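Local coordinates for fructooligosaccharide ABC transporter substrate-binding protein FusA (Streptococcus pneumoniae, PDB 5G60) that captures short- and long-chain fructooligosaccharides, with a preference for tetrasaccharides and larger, and delivers them for import by the FusABC-MsmK transporter, of which it is the solute-binding part, at residues E177-P182 with D261-V266; T156-I161 with A289-Q294; A10-S15 with L374-E379. All coordinates share one frame; numbering follows the deposited sequence.

Interaction 1 of 3, residues E177-P182 with D261-V266. With CA (calcium ion), chain I.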
loop_
_atom_site.group_PDB
_atom_site.type_symbol
_atom_site.label_atom_id
_atom_site.label_comp_id
_atom_site.label_asym_id
_atom_site.label_seq_id
_atom_site.Cartn_x
_atom_site.Cartn_y
_atom_site.Cartn_z
ATOM N N GLU A 177 -5.091 -29.077 -21.852
ATOM C CA GLU A 177 -5.714 -29.053 -20.515
ATOM C C GLU A 177 -6.428 -27.737 -20.298
ATOM O O GLU A 177 -5.986 -26.702 -20.812
ATOM C CB GLU A 177 -4.680 -29.261 -19.414
ATOM N N ALA A 178 -7.518 -27.778 -19.540
ATOM C CA ALA A 178 -8.284 -26.608 -19.139
ATOM C C ALA A 178 -7.644 -26.076 -17.890
ATOM O O ALA A 178 -8.299 -25.929 -16.869
ATOM C CB ALA A 178 -9.737 -26.964 -18.845
ATOM N N ASP A 179 -6.360 -25.748 -17.977
ATOM C CA ASP A 179 -5.609 -25.313 -16.805
ATOM C C ASP A 179 -5.638 -23.760 -16.708
ATOM O O ASP A 179 -5.205 -23.204 -15.706
ATOM C CB ASP A 179 -4.175 -25.857 -16.820
ATOM C CG ASP A 179 -3.415 -25.408 -17.985
ATOM O OD1 ASP A 179 -4.006 -25.298 -19.062
ATOM O OD2 ASP A 179 -2.211 -25.154 -17.885
ATOM N N GLU A 180 -6.170 -23.083 -17.725
ATOM C CA GLU A 180 -6.167 -21.618 -17.744
ATOM C C GLU A 180 -7.123 -21.098 -16.688
ATOM O O GLU A 180 -8.275 -21.543 -16.622
ATOM C CB GLU A 180 -6.510 -21.089 -19.133
ATOM C CG GLU A 180 -5.395 -21.302 -20.168
ATOM C CD GLU A 180 -5.338 -22.711 -20.879
ATOM O OE1 GLU A 180 -6.025 -23.690 -20.531
ATOM O OE2 GLU A 180 -4.503 -22.867 -21.811
ATOM N N ILE A 181 -6.621 -20.238 -15.800
ATOM C CA ILE A 181 -7.465 -19.510 -14.829
ATOM C C ILE A 181 -7.702 -18.109 -15.451
ATOM O O ILE A 181 -6.762 -17.285 -15.509
ATOM C CB ILE A 181 -6.732 -19.382 -13.498
ATOM C CG1 ILE A 181 -6.350 -20.790 -12.968
ATOM C CG2 ILE A 181 -7.544 -18.579 -12.501
ATOM C CD1 ILE A 181 -5.412 -20.826 -11.783
ATOM N N PRO A 182 -8.897 -17.869 -16.023
ATOM C CA PRO A 182 -9.036 -16.642 -16.808
ATOM C C PRO A 182 -8.808 -15.337 -15.990
ATOM O O PRO A 182 -8.050 -14.436 -16.445
ATOM C CB PRO A 182 -10.469 -16.740 -17.354
ATOM C CG PRO A 182 -10.762 -18.209 -17.415
ATOM C CD PRO A 182 -10.027 -18.798 -16.249
ATOM N N ASP A 261 3.770 -20.242 -12.557
ATOM C CA ASP A 261 3.360 -21.161 -13.670
ATOM C C ASP A 261 2.540 -20.532 -14.797
ATOM O O ASP A 261 2.148 -21.230 -15.725
ATOM C CB ASP A 261 2.565 -22.349 -13.124
ATOM C CG ASP A 261 3.395 -23.238 -12.231
ATOM O OD1 ASP A 261 4.623 -23.053 -12.193
ATOM O OD2 ASP A 261 2.797 -24.115 -11.563
ATOM N N GLN A 262 2.247 -19.240 -14.708
ATOM C CA GLN A 262 1.607 -18.517 -15.783
ATOM C C GLN A 262 0.247 -19.080 -16.104
ATOM O O GLN A 262 -0.089 -19.309 -17.262
ATOM C CB GLN A 262 2.505 -18.478 -17.004
ATOM C CG GLN A 262 3.896 -17.987 -16.644
ATOM C CD GLN A 262 4.550 -17.183 -17.738
ATOM O OE1 GLN A 262 4.185 -17.260 -18.924
ATOM N NE2 GLN A 262 5.554 -16.415 -17.354
ATOM N N LYS A 263 -0.520 -19.346 -15.060
ATOM C CA LYS A 263 -1.870 -19.868 -15.222
ATOM C C LYS A 263 -2.921 -18.775 -15.399
ATOM O O LYS A 263 -4.050 -19.107 -15.707
ATOM C CB LYS A 263 -2.267 -20.685 -14.010
ATOM C CG LYS A 263 -1.341 -21.843 -13.710
ATOM C CD LYS A 263 -1.401 -22.880 -14.801
ATOM C CE LYS A 263 -0.851 -24.217 -14.300
ATOM N NZ LYS A 263 -0.529 -25.057 -15.479
ATOM N N PHE A 264 -2.567 -17.508 -15.154
ATOM C CA PHE A 264 -3.545 -16.404 -15.083
ATOM C C PHE A 264 -3.719 -15.717 -16.402
ATOM O O PHE A 264 -2.745 -15.428 -17.073
ATOM C CB PHE A 264 -3.073 -15.307 -14.109
ATOM C CG PHE A 264 -3.008 -15.734 -12.667
ATOM C CD1 PHE A 264 -3.828 -16.738 -12.156
ATOM C CD2 PHE A 264 -2.145 -15.087 -11.809
ATOM C CE1 PHE A 264 -3.765 -17.085 -10.820
ATOM C CE2 PHE A 264 -2.069 -15.441 -10.474
ATOM C CZ PHE A 264 -2.890 -16.429 -9.974
ATOM N N GLY A 265 -4.972 -15.420 -16.729
ATOM C CA GLY A 265 -5.312 -14.713 -17.957
ATOM C C GLY A 265 -5.189 -13.246 -17.594
ATOM O O GLY A 265 -4.368 -12.509 -18.148
ATOM N N VAL A 266 -5.949 -12.860 -16.578
ATOM C CA VAL A 266 -5.916 -11.510 -16.061
ATOM C C VAL A 266 -5.873 -11.606 -14.560
ATOM O O VAL A 266 -6.597 -12.378 -13.964
ATOM C CB VAL A 266 -7.190 -10.789 -16.470
ATOM C CG1 VAL A 266 -7.451 -9.535 -15.652
ATOM C CG2 VAL A 266 -7.229 -10.510 -17.946
HETATM CA CA CA I . -4.313 -25.191 -21.309
#
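Asp179 OD2 takes a 2.9 Å salt bridge from Lys263 NZ while the other oxygen of the same carboxylate, OD1, holds the calcium ion at 2.3 Å. The lysine approaches the anti lone pair of OD2, the one turned away from OD1, and the two side chains cross at about a right angle. Lys263 gets there by a bend at chi2 (-66°), beyond which its chain runs extended to the ammonium group. Around the metal, the backbone O of Glu177 and both carboxylate oxygens of Glu180 add three further bonds; Asp171, Asn173 and Asn175 complete seven ligands in this calcium-binding loop.

Straight after the loop the chain becomes strand 181-183, an outer strand of a mixed four-stranded sheet, and it pairs in parallel with strand 264-269. Ile181 N donates to Lys263 O at 2.8 Å, and Gly265 N returns a bond to Ile181 O at 2.9 Å, so Ile181 is gripped through both its N and its O. Phe264 CA adds a CA-H...O contact to that carbonyl. One step on, Val266 N reaches Pro182 O at 2.6 Å, where strand 264-269 turns a corner. Ile181 and Phe264 lie side by side on one face of the sheet, CB of the isoleucine meeting the edge of the ring at CD1 (4.2 Å).

Calcium on one oxygen and lysine on the other fix the rotation of the Asp179 carboxylate and probably favour its ionised form. This site, one of two for calcium, is thereby tied to the residue leading into strand 264-269 and, through the Ile181 backbone, to the sheet.

Interaction 2 of 3, residues T156-I161 with A289-Q294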
loop_
_atom_site.group_PDB
_atom_site.type_symbol
_atom_site.label_atom_id
_atom_site.label_comp_id
_atom_site.label_asym_id
_atom_site.label_seq_id
_atom_site.Cartn_x
_atom_site.Cartn_y
_atom_site.Cartn_z
ATOM N N THR A 156 -13.117 -2.804 -23.966
ATOM C CA THR A 156 -14.337 -2.620 -23.221
ATOM C C THR A 156 -14.548 -3.795 -22.249
ATOM O O THR A 156 -13.966 -4.877 -22.391
ATOM C CB THR A 156 -15.585 -2.546 -24.171
ATOM O OG1 THR A 156 -15.855 -3.815 -24.775
ATOM C CG2 THR A 156 -15.380 -1.495 -25.311
ATOM N N THR A 157 -15.407 -3.590 -21.265
ATOM C CA THR A 157 -15.796 -4.683 -20.373
ATOM C C THR A 157 -16.382 -5.901 -21.143
ATOM O O THR A 157 -16.103 -7.068 -20.813
ATOM C CB THR A 157 -16.732 -4.183 -19.289
ATOM O OG1 THR A 157 -17.866 -3.518 -19.861
ATOM C CG2 THR A 157 -15.977 -3.241 -18.380
ATOM N N ASP A 158 -17.134 -5.638 -22.205
ATOM C CA ASP A 158 -17.674 -6.701 -23.053
ATOM C C ASP A 158 -16.577 -7.469 -23.757
ATOM O O ASP A 158 -16.605 -8.722 -23.723
ATOM C CB ASP A 158 -18.739 -6.167 -24.021
ATOM C CG ASP A 158 -20.088 -5.930 -23.312
ATOM O OD1 ASP A 158 -20.238 -5.010 -22.449
ATOM O OD2 ASP A 158 -21.013 -6.711 -23.580
ATOM N N ASP A 159 -15.591 -6.762 -24.338
ATOM C CA ASP A 159 -14.456 -7.416 -24.923
ATOM C C ASP A 159 -13.746 -8.296 -23.864
ATOM O O ASP A 159 -13.329 -9.430 -24.153
ATOM C CB ASP A 159 -13.410 -6.427 -25.454
ATOM C CG ASP A 159 -13.841 -5.662 -26.712
ATOM O OD1 ASP A 159 -14.823 -6.056 -27.437
ATOM O OD2 ASP A 159 -13.100 -4.652 -26.956
ATOM N N LEU A 160 -13.571 -7.765 -22.651
ATOM C CA LEU A 160 -12.901 -8.503 -21.610
ATOM C C LEU A 160 -13.591 -9.853 -21.375
ATOM O O LEU A 160 -12.911 -10.854 -21.241
ATOM C CB LEU A 160 -12.844 -7.724 -20.275
ATOM C CG LEU A 160 -12.043 -8.442 -19.173
ATOM C CD1 LEU A 160 -10.603 -8.762 -19.659
ATOM C CD2 LEU A 160 -12.029 -7.646 -17.877
ATOM N N ILE A 161 -14.922 -9.882 -21.323
ATOM C CA ILE A 161 -15.661 -11.129 -21.100
ATOM C C ILE A 161 -15.353 -12.159 -22.188
ATOM O O ILE A 161 -15.157 -13.329 -21.893
ATOM C CB ILE A 161 -17.188 -10.910 -20.976
ATOM C CG1 ILE A 161 -17.483 -10.174 -19.678
ATOM C CG2 ILE A 161 -17.943 -12.266 -20.924
ATOM C CD1 ILE A 161 -18.867 -9.614 -19.573
ATOM N N ALA A 289 -13.361 0.649 -21.327
ATOM C CA ALA A 289 -14.631 1.342 -21.344
ATOM C C ALA A 289 -15.749 0.389 -20.894
ATOM O O ALA A 289 -15.896 -0.736 -21.405
ATOM C CB ALA A 289 -14.941 1.888 -22.757
ATOM N N GLY A 290 -16.548 0.869 -19.968
ATOM C CA GLY A 290 -17.789 0.237 -19.611
ATOM C C GLY A 290 -18.807 0.237 -20.729
ATOM O O GLY A 290 -18.553 0.836 -21.809
ATOM N N PRO A 291 -19.958 -0.403 -20.480
ATOM C CA PRO A 291 -21.036 -0.545 -21.471
ATOM C C PRO A 291 -21.708 0.733 -21.938
ATOM O O PRO A 291 -22.159 0.768 -23.070
ATOM C CB PRO A 291 -22.083 -1.420 -20.765
ATOM C CG PRO A 291 -21.401 -1.982 -19.576
ATOM C CD PRO A 291 -20.318 -1.025 -19.190
ATOM N N SER A 292 -21.822 1.729 -21.059
ATOM C CA SER A 292 -22.320 3.098 -21.406
ATOM C C SER A 292 -21.190 4.120 -21.728
ATOM O O SER A 292 -21.443 5.343 -21.773
ATOM C CB SER A 292 -23.183 3.618 -20.262
ATOM O OG SER A 292 -24.299 2.766 -20.100
ATOM N N GLY A 293 -19.964 3.622 -21.958
ATOM C CA GLY A 293 -18.802 4.440 -22.319
ATOM C C GLY A 293 -18.030 5.075 -21.157
ATOM O O GLY A 293 -17.160 5.917 -21.392
ATOM N N GLN A 294 -18.344 4.689 -19.909
ATOM C CA GLN A 294 -17.571 5.114 -18.745
ATOM C C GLN A 294 -16.145 4.630 -18.907
ATOM O O GLN A 294 -15.879 3.492 -19.385
ATOM C CB GLN A 294 -18.111 4.561 -17.424
ATOM C CG GLN A 294 -19.642 4.551 -17.304
ATOM C CD GLN A 294 -20.292 3.230 -17.773
ATOM O OE1 GLN A 294 -19.981 2.666 -18.848
ATOM N NE2 GLN A 294 -21.161 2.719 -16.945
HETATM O O HOH W 1 -18.487 -2.879 -22.360
#
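The backbones at Thr156 and Ala289 come together with their CA atoms 4.4 Å apart, joined by a single bridge in which Thr157 N donates to Ala289 O at 2.9 Å. The bridge sits at the start of helix 157-170, and Thr156 is its N-cap: Thr156 OG1 accepts from Asp159 N at 3.0 Å in a nearly straight bond (169°). With chi1 at 69° the hydroxyl of Thr156 is tucked between its own N and carbonyl carbon, which turns it back over the first helical turn, while CB lies against the neighbouring carbonyl, 3.3 Å from Ala289 O. Thr156 CA comes closer still to that oxygen, in a CA-H...O contact. The donor Thr157 N stands 31° out of the Ala289 carbonyl plane.

From Ala289 the partner chain enters a type I turn, Gly290 to Gly293, closed by a bond from Gly293 N to Gly290 O. Thr157 directs its side chain at the beginning of this turn: OG1 lies 3.6 Å from Pro291 CD, and the threonine and the proline ring cross at about a right angle. CG2 of Thr157 packs against the Gly290 backbone. Outside the two segments, Phe233 of helix 225-239 touches Thr157, and Phe201 touches Pro291.

This is structural packing away from the sugar and calcium sites; it joins the first turn of helix 157-170 to the loop that follows strand 282-284. A water sits at the join, 2.7 Å from Thr157 OG1, accepting from Asp158 N, donating to Asp158 OD1 at 2.8 Å and giving a weak bond across the contact to Ala289 O at 3.5 Å.

Interaction 3 of 3, residues A10-S15 with L374-E379. With FRU (beta-D-fructofuranose), chain E; FRU (beta-D-fructofuranose), chain B; FRU (beta-D-fructofuranose), chain C.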
loop_
_atom_site.group_PDB
_atom_site.type_symbol
_atom_site.label_atom_id
_atom_site.label_comp_id
_atom_site.label_asym_id
_atom_site.label_seq_id
_atom_site.Cartn_x
_atom_site.Cartn_y
_atom_site.Cartn_z
ATOM N N ALA A 10 8.554 -4.697 13.070
ATOM C CA ALA A 10 7.801 -5.534 12.150
ATOM C C ALA A 10 8.706 -5.816 11.007
ATOM O O ALA A 10 9.328 -4.912 10.496
ATOM C CB ALA A 10 6.558 -4.812 11.631
ATOM N N SER A 11 8.773 -7.064 10.595
ATOM C CA SER A 11 9.552 -7.432 9.414
ATOM C C SER A 11 8.910 -8.597 8.655
ATOM O O SER A 11 8.020 -9.281 9.151
ATOM C CB SER A 11 11.010 -7.843 9.831
ATOM O OG SER A 11 10.989 -8.937 10.773
ATOM N N SER A 12 9.462 -8.857 7.485
ATOM C CA SER A 12 8.981 -9.924 6.638
ATOM C C SER A 12 9.415 -11.255 7.205
ATOM O O SER A 12 10.546 -11.360 7.657
ATOM C CB SER A 12 9.570 -9.791 5.223
ATOM O OG SER A 12 9.463 -11.041 4.518
ATOM N N PRO A 13 8.561 -12.302 7.078
ATOM C CA PRO A 13 8.970 -13.674 7.408
ATOM C C PRO A 13 10.157 -14.194 6.609
ATOM O O PRO A 13 10.761 -15.170 7.024
ATOM C CB PRO A 13 7.740 -14.518 7.058
ATOM C CG PRO A 13 6.639 -13.574 6.766
ATOM C CD PRO A 13 7.231 -12.268 6.447
ATOM N N LEU A 14 10.462 -13.591 5.467
ATOM C CA LEU A 14 11.655 -13.944 4.753
ATOM C C LEU A 14 12.962 -13.403 5.360
ATOM O O LEU A 14 14.033 -13.815 4.946
ATOM C CB LEU A 14 11.562 -13.496 3.291
ATOM C CG LEU A 14 10.401 -14.038 2.465
ATOM C CD1 LEU A 14 10.756 -13.961 0.997
ATOM C CD2 LEU A 14 10.060 -15.457 2.839
ATOM N N SER A 15 12.882 -12.474 6.290
ATOM C CA SER A 15 14.053 -11.819 6.820
ATOM C C SER A 15 14.480 -12.579 8.081
ATOM O O SER A 15 13.666 -13.331 8.597
ATOM C CB SER A 15 13.703 -10.364 7.160
ATOM O OG SER A 15 12.925 -10.227 8.323
ATOM N N LEU A 374 14.032 -9.828 -2.603
ATOM C CA LEU A 374 15.314 -9.370 -2.029
ATOM C C LEU A 374 15.180 -8.192 -1.032
ATOM O O LEU A 374 15.882 -8.095 0.003
ATOM C CB LEU A 374 16.231 -8.947 -3.149
ATOM C CG LEU A 374 17.652 -8.522 -2.743
ATOM C CD1 LEU A 374 18.321 -9.568 -1.861
ATOM C CD2 LEU A 374 18.504 -8.248 -3.975
ATOM N N ARG A 375 14.262 -7.287 -1.368
ATOM C CA ARG A 375 13.968 -6.117 -0.553
ATOM C C ARG A 375 13.536 -6.509 0.847
ATOM O O ARG A 375 14.136 -6.079 1.838
ATOM C CB ARG A 375 12.876 -5.247 -1.256
ATOM C CG ARG A 375 12.531 -3.998 -0.467
ATOM C CD ARG A 375 11.553 -3.079 -1.129
ATOM N NE ARG A 375 11.337 -1.944 -0.236
ATOM C CZ ARG A 375 10.510 -0.920 -0.472
ATOM N NH1 ARG A 375 9.785 -0.881 -1.575
ATOM N NH2 ARG A 375 10.438 0.080 0.405
ATOM N N GLN A 376 12.520 -7.358 0.935
ATOM C CA GLN A 376 11.995 -7.751 2.217
ATOM C C GLN A 376 12.991 -8.509 3.110
ATOM O O GLN A 376 12.882 -8.461 4.341
ATOM C CB GLN A 376 10.615 -8.413 2.084
ATOM C CG GLN A 376 10.595 -9.787 1.524
ATOM C CD GLN A 376 9.172 -10.266 1.314
ATOM O OE1 GLN A 376 8.573 -10.792 2.208
ATOM N NE2 GLN A 376 8.663 -10.146 0.098
ATOM N N LYS A 377 13.976 -9.144 2.490
ATOM C CA LYS A 377 15.115 -9.740 3.205
ATOM C C LYS A 377 16.125 -8.714 3.736
ATOM O O LYS A 377 16.677 -8.901 4.806
ATOM C CB LYS A 377 15.836 -10.759 2.293
ATOM C CG LYS A 377 15.005 -11.973 1.935
ATOM C CD LYS A 377 15.756 -12.821 0.941
ATOM C CE LYS A 377 14.950 -14.047 0.565
ATOM N NZ LYS A 377 15.458 -14.709 -0.675
ATOM N N THR A 378 16.339 -7.629 3.004
ATOM C CA THR A 378 17.455 -6.726 3.263
ATOM C C THR A 378 17.092 -5.308 3.723
ATOM O O THR A 378 17.937 -4.620 4.272
ATOM C CB THR A 378 18.404 -6.702 2.045
ATOM O OG1 THR A 378 17.713 -6.288 0.867
ATOM C CG2 THR A 378 18.962 -8.137 1.798
ATOM N N GLU A 379 15.836 -4.894 3.559
ATOM C CA GLU A 379 15.385 -3.611 4.051
ATOM C C GLU A 379 15.226 -3.656 5.563
ATOM O O GLU A 379 15.242 -4.727 6.187
ATOM C CB GLU A 379 14.032 -3.208 3.394
ATOM C CG GLU A 379 12.819 -3.992 3.943
ATOM C CD GLU A 379 11.505 -3.784 3.188
ATOM O OE1 GLU A 379 11.206 -2.678 2.629
ATOM O OE2 GLU A 379 10.747 -4.793 3.201
HETATM C C1 FRU E . 6.407 -2.191 -0.609
HETATM C C2 FRU E . 6.708 -3.245 0.466
HETATM C C3 FRU E . 8.219 -3.353 0.846
HETATM C C4 FRU E . 8.426 -4.860 1.069
HETATM C C5 FRU E . 7.429 -5.409 0.021
HETATM C C6 FRU E . 6.987 -6.849 0.254
HETATM O O1 FRU E . 7.221 -2.479 -1.755
HETATM O O2 FRU E . 5.985 -3.072 1.646
HETATM O O3 FRU E . 8.640 -2.572 1.994
HETATM O O4 FRU E . 9.802 -5.307 0.899
HETATM O O5 FRU E . 6.296 -4.511 -0.035
HETATM O O6 FRU E . 6.213 -6.823 1.431
HETATM C C1 FRU B . 6.293 -0.783 -3.248
HETATM C C2 FRU B . 6.619 -2.263 -3.026
HETATM C C3 FRU B . 7.556 -2.803 -4.055
HETATM C C4 FRU B . 7.147 -4.253 -4.170
HETATM C C5 FRU B . 5.639 -4.195 -3.983
HETATM C C6 FRU B . 5.169 -5.423 -3.206
HETATM O O1 FRU B . 7.397 0.105 -3.089
HETATM O O3 FRU B . 8.866 -2.654 -3.535
HETATM O O4 FRU B . 7.450 -4.802 -5.428
HETATM O O5 FRU B . 5.404 -3.010 -3.221
HETATM O O6 FRU B . 3.831 -5.212 -2.759
HETATM C C1 FRU C . 6.221 2.237 -3.344
HETATM C C2 FRU C . 7.329 1.326 -3.832
HETATM C C3 FRU C . 8.717 1.943 -3.819
HETATM C C4 FRU C . 9.390 1.165 -4.893
HETATM C C5 FRU C . 8.283 1.115 -5.921
HETATM C C6 FRU C . 8.360 -0.072 -6.877
HETATM O O1 FRU C . 6.452 2.607 -1.995
HETATM O O3 FRU C . 9.394 1.768 -2.586
HETATM O O4 FRU C . 10.586 1.782 -5.401
HETATM O O5 FRU C . 7.072 1.072 -5.180
HETATM O O6 FRU C . 7.250 -0.027 -7.765
HETATM O O HOH W 2 11.994 -7.261 6.480
#
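An ST turn in the loop after strand 5-10 meets the end of helix 371-378, the helix that carries Arg375, and just past its end Glu379, to the fructooligosaccharide site. In the turn, Ser12 OG accepts from Leu14 N and donates to Gln376 OE1 across the contact, linking turn to helix; the modelled 2.5 Å is shorter than such a bond normally is, so its exact length is doubtful. The Gln376 amide is held from its other end too, with NE2 bonded to Ala372 O one turn earlier. Leu14 crosses the Gln376 side chain obliquely, CG 3.7 Å from OE1, and its CB meets Lys377 CG. Ser12 also heads a type I turn to Ser15, and its carbonyl O accepts from both the N and the OG of Ser15. A water bridges the backbones, taking a bond from Ser12 N and giving one to Gln376 O.

The same helix end also serves the sugar. Arg375 starts with CG opposite its backbone N (chi1 -179°) and runs out fully extended, which sets NH1 among the three fructose units: it bonds to O1 and O3 of the chain B fructose and to O3 of the chain C fructose. The chain E fructose lies over one face of the guanidinium, its O3 3.3 Å above the plane, off-centre toward the rim. That hydroxyl also donates to Glu379 OE1, which forms a salt bridge with Arg375 NE at 3.0 Å, the hydrogen bond within it being weak. Glu123, Trp270, Asn274 and Trp340 supply further bonds to the sugar. Glu379 OE2 accepts from O4 of the chain E fructose at 2.5 Å, so each carboxylate oxygen takes one of two adjacent hydroxyls.

Starting from the N terminus, the chain leaves strand 5-10 and at once enters interaction 3, whose second half comes only at 374-379; this closes a very long loop that encloses both other contacts. Within it, helix 157-170 opens interaction 2, and the chain then reaches interaction 1 at 177-182, the end of the calcium loop and start of strand 181-183. Interaction 1 closes first, at 261-266, and interaction 2 afterwards, at 289-294, so the three are nested and none cross. Interactions 1 and 2 meet where Val266 CG2 packs on Leu160 CD1. Interaction 3 ties the loop after strand 5-10 to the end of helix 371-378 beside the sugar site, its centre about 40 Å from that of interaction 2.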